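Long-range contacts in endonuclease Bse634IR (PDB 3V1Z), which is a type IIF restriction endonuclease that recognises a degenerate DNA sequence and probably cuts the DNA with the help of bound metal ions: residues N9-Y14 with N52-V57; L140-P145 with V210-I215. The protein carries 1 engineered substitution. All coordinates share one frame; numbering follows the deposited sequence.

Contact 1: N9-Y14 with N52-V57; sequences NCVEEY and NYVKDV
Tyr53 OH is gripped by two side chains, hydrogen bonding to Glu32 OE2 and to Ser8 OG, and that same serine oxygen also binds the backbone N of Cys10, so one hydroxyl joins the helix to the residue leading into the strand. The tyrosine suits this spot because its polar end reaches these partners while the ring serves as an apolar wall. Cys10 SG lies obliquely to that ring, 4.7 Å from its centroid in a sulfur-aromatic contact, and comes nearest at Tyr53 CE2, 3.7 Å away. Its rotation to a position between its own backbone N and carbonyl carbon (chi1 75°) turns the sulfur to the helix surface, against Val54 CB at 3.7 Å and Val57 CG2 at 3.8 Å. A small, polarisable, weakly polar thiol fits among three such neighbours. The contact packs the beginning of the β-hairpin 11-16/19-24, and the residue before it, on helix 43-60; Phe71 and Trp78 of helix 68-93 pack on Val54, and Ile22 of the partner strand touches Val11. Further along, Val11 CG2 lies 3.7 Å from Val57 CG1, the two valines passing alongside each other with their branches pointing opposite ways. Both branches of Val57 border the sulfur: CG1, anti to the backbone N (chi1 167°), goes on to Val11, while CG2 lies 3.9 Å above the ring plane of Tyr53, over its rim, one turn earlier in the helix.

Contact 2: L140-P145 with V210-I215; sequences LITSNP and VHEGNI. With nucleotides of chain C.
The extended loop 140-145 runs obliquely, in the opposite general sense, past residues 210-215 of helix 207-226, bringing the CA atoms of Thr142 and Glu212 to 5.9 Å and those of Leu140 and Ile215 to 6.5 Å. His211 reaches from the helix to the loop backbone: its NE2 donates to Ile141 O at 2.8 Å with an N-H...O angle of 154°, and the oxygen lies at the ring edge, close to the ring plane. The approach is also in the carbonyl plane, and Ile215 CG1, over one face near the rim, probably helps to fix the turn of the imidazole. Thr142 suits the next place because it offers a hydroxyl and a methyl on one β-branched carbon. Its OG1, which chi1 of -174° carries away from the backbone N and over to the helix, donates to Glu212 OE2 at 2.6 Å from well above the carboxylate plane. The methyl CG2 lies close beside the same OE2, at 3.1 Å, and also packs on Ile215 CG2 at 4.0 Å. The bend of Glu212 at chi2 (84°) turns the carboxylate to the loop, so that the two side chains cross at about a right angle. In this PDDEXK-clan nuclease the loop leads directly to Asp146, seen to bind calcium in a structure of this protein, and into strand 147-151; the DNA backbone passes here too, with Asn144 N giving a nearly straight 2.9 Å hydrogen bond to OP1 of DG5 of chain C. The Asn144 side chain bonds to the backbone O of Phe110 and Pro105 and the backbone N of Phe112, which probably holds this part of the loop in place. At the other end of the segment, Leu140 CB lies 4.1 Å from Ile215 CG2, and Ile215 also packs on Thr257 of the second subunit.

Overall arrangement
Both contacts are buried, yet they lie on opposite sides of the chain's centre, with centres about 34 Å apart and no shared element. Contact 1 sits about 25 Å from that centre, where the N-terminal hairpin meets helix 43-60, and it is built from sulfur, valine and aromatic surfaces, with its polar bonding supplied by neighbouring residues. Contact 2, about 12 Å from the centre, is nearer the calcium-binding region and joins a loop without regular structure to helix 207-226 through side-chain hydrogen bonds, beside a DNA phosphate and the second subunit. In contact 1 apolar fit dominates at the start of a strand; in contact 2 hydrogen bonds are joined by the packing of Ile215.

Contact 1: N9-Y14 with N52-V57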
ATOM      1  N   ASN A   9       6.519  25.465  20.991  1.00 57.09           N
ATOM      2  CA  ASN A   9       7.576  24.876  20.172  1.00 55.98           C
ATOM      3  C   ASN A   9       7.104  23.659  19.370  1.00 53.29           C
ATOM      4  O   ASN A   9       7.915  22.838  18.940  1.00 52.24           O
ATOM      5  CB  ASN A   9       8.800  24.528  21.033  1.00 56.88           C
ATOM      6  CG  ASN A   9       9.613  25.753  21.424  1.00 59.97           C
ATOM      7  OD1 ASN A   9      10.113  25.843  22.546  1.00 61.59           O
ATOM      8  ND2 ASN A   9       9.753  26.702  20.499  1.00 61.15           N
ATOM      9  N   CYS A  10       5.792  23.567  19.152  1.00 52.05           N
ATOM     10  CA  CYS A  10       5.214  22.482  18.356  1.00 49.91           C
ATOM     11  C   CYS A  10       5.483  22.666  16.856  1.00 49.64           C
ATOM     12  O   CYS A  10       5.196  21.778  16.049  1.00 47.98           O
ATOM     13  CB  CYS A  10       3.711  22.356  18.622  1.00 49.19           C
ATOM     14  SG  CYS A  10       2.706  23.635  17.857  1.00 49.56           S
ATOM     15  N   VAL A  11       6.006  23.837  16.500  1.00 51.21           N
ATOM     16  CA  VAL A  11       6.467  24.135  15.143  1.00 51.32           C
ATOM     17  C   VAL A  11       7.866  24.754  15.204  1.00 53.05           C
ATOM     18  O   VAL A  11       8.185  25.507  16.128  1.00 54.47           O
ATOM     19  CB  VAL A  11       5.493  25.064  14.361  1.00 51.90           C
ATOM     20  CG1 VAL A  11       4.191  24.341  14.033  1.00 50.06           C
ATOM     21  CG2 VAL A  11       5.222  26.362  15.123  1.00 53.59           C
ATOM     22  N   GLU A  12       8.693  24.419  14.219  1.00 52.98           N
ATOM     23  CA  GLU A  12      10.085  24.844  14.187  1.00 54.80           C
ATOM     24  C   GLU A  12      10.404  25.517  12.859  1.00 55.74           C
ATOM     25  O   GLU A  12       9.847  25.163  11.817  1.00 54.65           O
ATOM     26  CB  GLU A  12      11.016  23.642  14.394  1.00 54.01           C
ATOM     27  CG  GLU A  12      12.315  23.976  15.096  1.00 56.16           C
ATOM     28  CD  GLU A  12      13.466  23.063  14.707  1.00 56.88           C
ATOM     29  OE1 GLU A  12      13.268  21.834  14.591  1.00 55.48           O
ATOM     30  OE2 GLU A  12      14.588  23.586  14.527  1.00 59.78           O
ATOM     31  N   GLU A  13      11.304  26.491  12.910  1.00 58.07           N
ATOM     32  CA  GLU A  13      11.754  27.196  11.717  1.00 59.55           C
ATOM     33  C   GLU A  13      13.144  26.722  11.324  1.00 60.04           C
ATOM     34  O   GLU A  13      14.021  26.562  12.179  1.00 60.79           O
ATOM     35  CB  GLU A  13      11.768  28.704  11.961  1.00 62.04           C
ATOM     36  CG  GLU A  13      10.418  29.379  11.812  1.00 62.98           C
ATOM     37  CD  GLU A  13      10.446  30.823  12.271  1.00 67.08           C
ATOM     38  OE1 GLU A  13      10.424  31.063  13.499  1.00 68.07           O
ATOM     39  OE2 GLU A  13      10.487  31.723  11.402  1.00 69.56           O
ATOM     40  N   TYR A  14      13.335  26.494  10.027  1.00 59.81           N
ATOM     41  CA  TYR A  14      14.625  26.064   9.494  1.00 60.53           C
ATOM     42  C   TYR A  14      14.827  26.590   8.075  1.00 62.18           C
ATOM     43  O   TYR A  14      13.862  26.903   7.375  1.00 61.41           O
ATOM     44  CB  TYR A  14      14.763  24.532   9.545  1.00 57.96           C
ATOM     45  CG  TYR A  14      13.896  23.785   8.557  1.00 55.18           C
ATOM     46  CD1 TYR A  14      12.531  23.608   8.789  1.00 53.05           C
ATOM     47  CD2 TYR A  14      14.444  23.245   7.394  1.00 54.58           C
ATOM     48  CE1 TYR A  14      11.728  22.921   7.881  1.00 51.34           C
ATOM     49  CE2 TYR A  14      13.651  22.551   6.482  1.00 53.06           C
ATOM     50  CZ  TYR A  14      12.294  22.394   6.734  1.00 51.41           C
ATOM     51  OH  TYR A  14      11.508  21.719   5.837  1.00 49.94           O
ATOM     52  N   ASN A  52      -5.424  21.066  15.357  1.00 41.28           N
ATOM     53  CA  ASN A  52      -5.932  22.420  15.539  1.00 42.80           C
ATOM     54  C   ASN A  52      -5.071  23.253  16.484  1.00 43.57           C
ATOM     55  O   ASN A  52      -5.023  24.470  16.355  1.00 45.31           O
ATOM     56  CB  ASN A  52      -7.389  22.395  16.016  1.00 43.41           C
ATOM     57  CG  ASN A  52      -8.337  21.857  14.958  1.00 42.86           C
ATOM     58  OD1 ASN A  52      -8.036  21.889  13.762  1.00 41.69           O
ATOM     59  ND2 ASN A  52      -9.493  21.363  15.395  1.00 42.95           N
ATOM     60  N   TYR A  53      -4.388  22.598  17.422  1.00 42.59           N
ATOM     61  CA  TYR A  53      -3.422  23.282  18.280  1.00 43.01           C
ATOM     62  C   TYR A  53      -2.208  23.807  17.509  1.00 42.90           C
ATOM     63  O   TYR A  53      -1.804  24.952  17.716  1.00 44.28           O
ATOM     64  CB  TYR A  53      -2.977  22.400  19.455  1.00 42.42           C
ATOM     65  CG  TYR A  53      -1.844  22.998  20.264  1.00 43.12           C
ATOM     66  CD1 TYR A  53      -2.081  24.019  21.191  1.00 45.39           C
ATOM     67  CD2 TYR A  53      -0.535  22.551  20.100  1.00 42.42           C
ATOM     68  CE1 TYR A  53      -1.036  24.577  21.934  1.00 45.67           C
ATOM     69  CE2 TYR A  53       0.512  23.100  20.835  1.00 43.52           C
ATOM     70  CZ  TYR A  53       0.255  24.111  21.748  1.00 45.66           C
ATOM     71  OH  TYR A  53       1.298  24.648  22.473  1.00 46.64           O
ATOM     72  N   VAL A  54      -1.620  22.987  16.633  1.00 41.41           N
ATOM     73  CA  VAL A  54      -0.455  23.448  15.856  1.00 41.62           C
ATOM     74  C   VAL A  54      -0.877  24.505  14.827  1.00 42.51           C
ATOM     75  O   VAL A  54      -0.114  25.423  14.527  1.00 43.64           O
ATOM     76  CB  VAL A  54       0.433  22.291  15.208  1.00 40.13           C
ATOM     77  CG1 VAL A  54       0.191  20.929  15.853  1.00 38.69           C
ATOM     78  CG2 VAL A  54       0.260  22.203  13.717  1.00 39.60           C
ATOM     79  N   LYS A  55      -2.103  24.372  14.320  1.00 42.25           N
ATOM     80  CA  LYS A  55      -2.692  25.314  13.370  1.00 43.34           C
ATOM     81  C   LYS A  55      -2.929  26.684  14.006  1.00 45.33           C
ATOM     82  O   LYS A  55      -2.704  27.716  13.374  1.00 46.89           O
ATOM     83  CB  LYS A  55      -4.006  24.758  12.817  1.00 42.67           C
ATOM     84  CG  LYS A  55      -3.836  23.814  11.639  1.00 41.90           C
ATOM     85  CD  LYS A  55      -5.169  23.182  11.246  1.00 41.62           C
ATOM     86  CE  LYS A  55      -5.079  22.502   9.892  1.00 40.69           C
ATOM     87  NZ  LYS A  55      -6.226  21.589   9.675  1.00 40.64           N
ATOM     88  N   ASP A  56      -3.387  26.682  15.254  1.00 45.43           N
ATOM     89  CA  ASP A  56      -3.531  27.905  16.032  1.00 47.20           C
ATOM     90  C   ASP A  56      -2.176  28.542  16.331  1.00 47.90           C
ATOM     91  O   ASP A  56      -2.042  29.769  16.298  1.00 49.78           O
ATOM     92  CB  ASP A  56      -4.282  27.618  17.329  1.00 47.42           C
ATOM     93  CG  ASP A  56      -5.735  27.273  17.093  1.00 47.28           C
ATOM     94  OD1 ASP A  56      -6.215  27.438  15.949  1.00 47.88           O
ATOM     95  OD2 ASP A  56      -6.399  26.828  18.050  1.00 47.68           O
ATOM     96  N   VAL A  57      -1.179  27.707  16.605  1.00 46.53           N
ATOM     97  CA  VAL A  57       0.182  28.179  16.878  1.00 47.40           C
ATOM     98  C   VAL A  57       0.812  28.887  15.674  1.00 48.18           C
ATOM     99  O   VAL A  57       1.328  29.987  15.823  1.00 50.06           O
ATOM    100  CB  VAL A  57       1.092  27.041  17.412  1.00 45.97           C
ATOM    101  CG1 VAL A  57       2.559  27.445  17.384  1.00 46.85           C
ATOM    102  CG2 VAL A  57       0.685  26.666  18.830  1.00 46.19           C
TER

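Contact 2: L140-P145 with V210-I215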
ATOM      1  N   LEU A 140      12.071 -11.417   0.961  1.00 27.41           N
ATOM      2  CA  LEU A 140      10.866 -11.288   1.776  1.00 25.86           C
ATOM      3  C   LEU A 140      10.933  -9.965   2.528  1.00 25.51           C
ATOM      4  O   LEU A 140      11.349  -9.910   3.688  1.00 25.48           O
ATOM      5  CB  LEU A 140      10.739 -12.465   2.750  1.00 25.49           C
ATOM      6  CG  LEU A 140      10.450 -13.852   2.165  1.00 25.48           C
ATOM      7  CD1 LEU A 140      10.761 -14.928   3.188  1.00 26.22           C
ATOM      8  CD2 LEU A 140       9.001 -13.970   1.668  1.00 25.64           C
ATOM      9  N   ILE A 141      10.533  -8.896   1.847  1.00 25.28           N
ATOM     10  CA  ILE A 141      10.630  -7.543   2.391  1.00 24.90           C
ATOM     11  C   ILE A 141       9.266  -6.976   2.776  1.00 24.58           C
ATOM     12  O   ILE A 141       8.300  -7.068   2.015  1.00 24.27           O
ATOM     13  CB  ILE A 141      11.358  -6.582   1.405  1.00 25.61           C
ATOM     14  CG1 ILE A 141      12.840  -6.988   1.266  1.00 26.46           C
ATOM     15  CG2 ILE A 141      11.192  -5.109   1.842  1.00 24.38           C
ATOM     16  CD1 ILE A 141      13.704  -5.992   0.532  1.00 27.26           C
ATOM     17  N   THR A 142       9.206  -6.397   3.970  1.00 24.61           N
ATOM     18  CA  THR A 142       8.033  -5.667   4.434  1.00 24.60           C
ATOM     19  C   THR A 142       8.487  -4.500   5.318  1.00 24.75           C
ATOM     20  O   THR A 142       9.644  -4.440   5.732  1.00 25.23           O
ATOM     21  CB  THR A 142       7.055  -6.597   5.205  1.00 24.24           C
ATOM     22  OG1 THR A 142       5.857  -5.882   5.529  1.00 25.06           O
ATOM     23  CG2 THR A 142       7.696  -7.164   6.482  1.00 24.11           C
ATOM     24  N   SER A 143       7.584  -3.567   5.599  1.00 24.38           N
ATOM     25  CA  SER A 143       7.881  -2.534   6.587  1.00 24.28           C
ATOM     26  C   SER A 143       7.901  -3.173   7.971  1.00 23.92           C
ATOM     27  O   SER A 143       7.300  -4.237   8.172  1.00 23.62           O
ATOM     28  CB  SER A 143       6.865  -1.390   6.513  1.00 24.33           C
ATOM     29  OG  SER A 143       5.540  -1.867   6.376  1.00 23.69           O
ATOM     30  N   ASN A 144       8.611  -2.557   8.918  1.00 23.96           N
ATOM     31  CA  ASN A 144       8.565  -3.024  10.301  1.00 23.57           C
ATOM     32  C   ASN A 144       7.130  -2.962  10.800  1.00 22.75           C
ATOM     33  O   ASN A 144       6.404  -2.030  10.453  1.00 22.70           O
ATOM     34  CB  ASN A 144       9.469  -2.191  11.212  1.00 24.19           C
ATOM     35  CG  ASN A 144      10.842  -2.814  11.416  1.00 25.08           C
ATOM     36  OD1 ASN A 144      11.185  -3.826  10.803  1.00 24.46           O
ATOM     37  ND2 ASN A 144      11.636  -2.206  12.290  1.00 25.56           N
ATOM     38  N   PRO A 145       6.696  -3.971  11.578  1.00 22.51           N
ATOM     39  CA  PRO A 145       5.365  -3.859  12.181  1.00 22.07           C
ATOM     40  C   PRO A 145       5.341  -2.659  13.122  1.00 22.63           C
ATOM     41  O   PRO A 145       6.364  -2.355  13.747  1.00 23.05           O
ATOM     42  CB  PRO A 145       5.222  -5.158  12.972  1.00 21.86           C
ATOM     43  CG  PRO A 145       6.226  -6.092  12.395  1.00 22.17           C
ATOM     44  CD  PRO A 145       7.364  -5.234  11.941  1.00 22.64           C
ATOM     45  N   VAL A 210      -2.329  -6.426   4.559  1.00 17.88           N
ATOM     46  CA  VAL A 210      -2.330  -7.795   4.054  1.00 17.68           C
ATOM     47  C   VAL A 210      -0.913  -8.227   3.662  1.00 17.50           C
ATOM     48  O   VAL A 210      -0.483  -9.308   4.029  1.00 17.23           O
ATOM     49  CB  VAL A 210      -3.299  -7.984   2.862  1.00 18.38           C
ATOM     50  CG1 VAL A 210      -3.277  -9.428   2.389  1.00 18.32           C
ATOM     51  CG2 VAL A 210      -4.719  -7.576   3.245  1.00 18.26           C
ATOM     52  N   HIS A 211      -0.190  -7.384   2.930  1.00 17.71           N
ATOM     53  CA  HIS A 211       1.196  -7.696   2.579  1.00 18.40           C
ATOM     54  C   HIS A 211       2.009  -7.983   3.840  1.00 18.47           C
ATOM     55  O   HIS A 211       2.675  -9.010   3.935  1.00 18.41           O
ATOM     56  CB  HIS A 211       1.851  -6.574   1.761  1.00 18.00           C
ATOM     57  CG  HIS A 211       3.317  -6.785   1.531  1.00 17.81           C
ATOM     58  ND1 HIS A 211       3.802  -7.627   0.554  1.00 17.95           N
ATOM     59  CD2 HIS A 211       4.403  -6.287   2.168  1.00 17.91           C
ATOM     60  CE1 HIS A 211       5.123  -7.629   0.593  1.00 19.16           C
ATOM     61  NE2 HIS A 211       5.514  -6.824   1.564  1.00 17.53           N
ATOM     62  N   GLU A 212       1.928  -7.068   4.799  1.00 19.24           N
ATOM     63  CA  GLU A 212       2.628  -7.188   6.077  1.00 20.43           C
ATOM     64  C   GLU A 212       2.349  -8.507   6.792  1.00 20.18           C
ATOM     65  O   GLU A 212       3.280  -9.205   7.188  1.00 20.09           O
ATOM     66  CB  GLU A 212       2.249  -6.025   6.985  1.00 20.59           C
ATOM     67  CG  GLU A 212       2.983  -6.021   8.308  1.00 24.36           C
ATOM     68  CD  GLU A 212       4.338  -5.377   8.220  1.00 28.87           C
ATOM     69  OE1 GLU A 212       4.412  -4.129   8.275  1.00 31.26           O
ATOM     70  OE2 GLU A 212       5.332  -6.124   8.105  1.00 30.98           O
ATOM     71  N   GLY A 213       1.066  -8.840   6.947  1.00 19.98           N
ATOM     72  CA  GLY A 213       0.665 -10.082   7.588  1.00 20.18           C
ATOM     73  C   GLY A 213       1.161 -11.285   6.812  1.00 20.67           C
ATOM     74  O   GLY A 213       1.746 -12.212   7.388  1.00 20.75           O
ATOM     75  N   ASN A 214       0.938 -11.260   5.500  1.00 20.65           N
ATOM     76  CA  ASN A 214       1.386 -12.329   4.614  1.00 21.17           C
ATOM     77  C   ASN A 214       2.884 -12.629   4.740  1.00 21.22           C
ATOM     78  O   ASN A 214       3.275 -13.791   4.883  1.00 21.32           O
ATOM     79  CB  ASN A 214       1.018 -12.021   3.158  1.00 21.49           C
ATOM     80  CG  ASN A 214       1.170 -13.226   2.254  1.00 23.15           C
ATOM     81  OD1 ASN A 214       0.484 -14.227   2.425  1.00 24.81           O
ATOM     82  ND2 ASN A 214       2.078 -13.139   1.289  1.00 24.07           N
ATOM     83  N   ILE A 215       3.712 -11.589   4.702  1.00 20.96           N
ATOM     84  CA  ILE A 215       5.167 -11.766   4.761  1.00 21.75           C
ATOM     85  C   ILE A 215       5.628 -12.241   6.137  1.00 21.80           C
ATOM     86  O   ILE A 215       6.542 -13.068   6.229  1.00 22.85           O
ATOM     87  CB  ILE A 215       5.947 -10.477   4.332  1.00 21.75           C
ATOM     88  CG1 ILE A 215       5.610 -10.080   2.890  1.00 22.09           C
ATOM     89  CG2 ILE A 215       7.472 -10.635   4.494  1.00 22.71           C
ATOM     90  CD1 ILE A 215       5.723 -11.192   1.855  1.00 21.42           C
TER
ATOM     91  P    DG C   5       9.910   0.692   6.946  1.00 23.14           P
ATOM     92  OP1  DG C   5      10.089  -0.169   8.144  1.00 23.91           O
ATOM     93  OP2  DG C   5       9.736   0.083   5.616  1.00 24.85           O
ATOM     94  O5'  DG C   5       8.677   1.649   7.193  1.00 21.97           O
ATOM     95  C5'  DG C   5       8.444   2.215   8.469  1.00 21.00           C
ATOM     96  C4'  DG C   5       7.307   3.189   8.310  1.00 19.59           C
ATOM     97  O4'  DG C   5       7.764   4.213   7.401  1.00 19.56           O
ATOM     98  C3'  DG C   5       6.045   2.583   7.691  1.00 19.38           C
ATOM     99  O3'  DG C   5       4.960   2.796   8.588  1.00 21.48           O
ATOM    100  C2'  DG C   5       5.870   3.348   6.382  1.00 19.05           C
ATOM    101  C1'  DG C   5       6.647   4.627   6.662  1.00 18.44           C
ATOM    102  N9   DG C   5       7.070   5.312   5.448  1.00 17.95           N
ATOM    103  C8   DG C   5       7.456   4.742   4.264  1.00 17.79           C
ATOM    104  N7   DG C   5       7.766   5.609   3.352  1.00 18.01           N
ATOM    105  C5   DG C   5       7.565   6.834   3.964  1.00 17.98           C
ATOM    106  C6   DG C   5       7.742   8.144   3.461  1.00 18.64           C
ATOM    107  O6   DG C   5       8.122   8.475   2.328  1.00 18.80           O
ATOM    108  N1   DG C   5       7.424   9.113   4.415  1.00 18.39           N
ATOM    109  C2   DG C   5       7.002   8.845   5.699  1.00 18.14           C
ATOM    110  N2   DG C   5       6.743   9.887   6.490  1.00 18.55           N
ATOM    111  N3   DG C   5       6.841   7.623   6.179  1.00 18.62           N
ATOM    112  C4   DG C   5       7.141   6.669   5.260  1.00 18.38           C
TER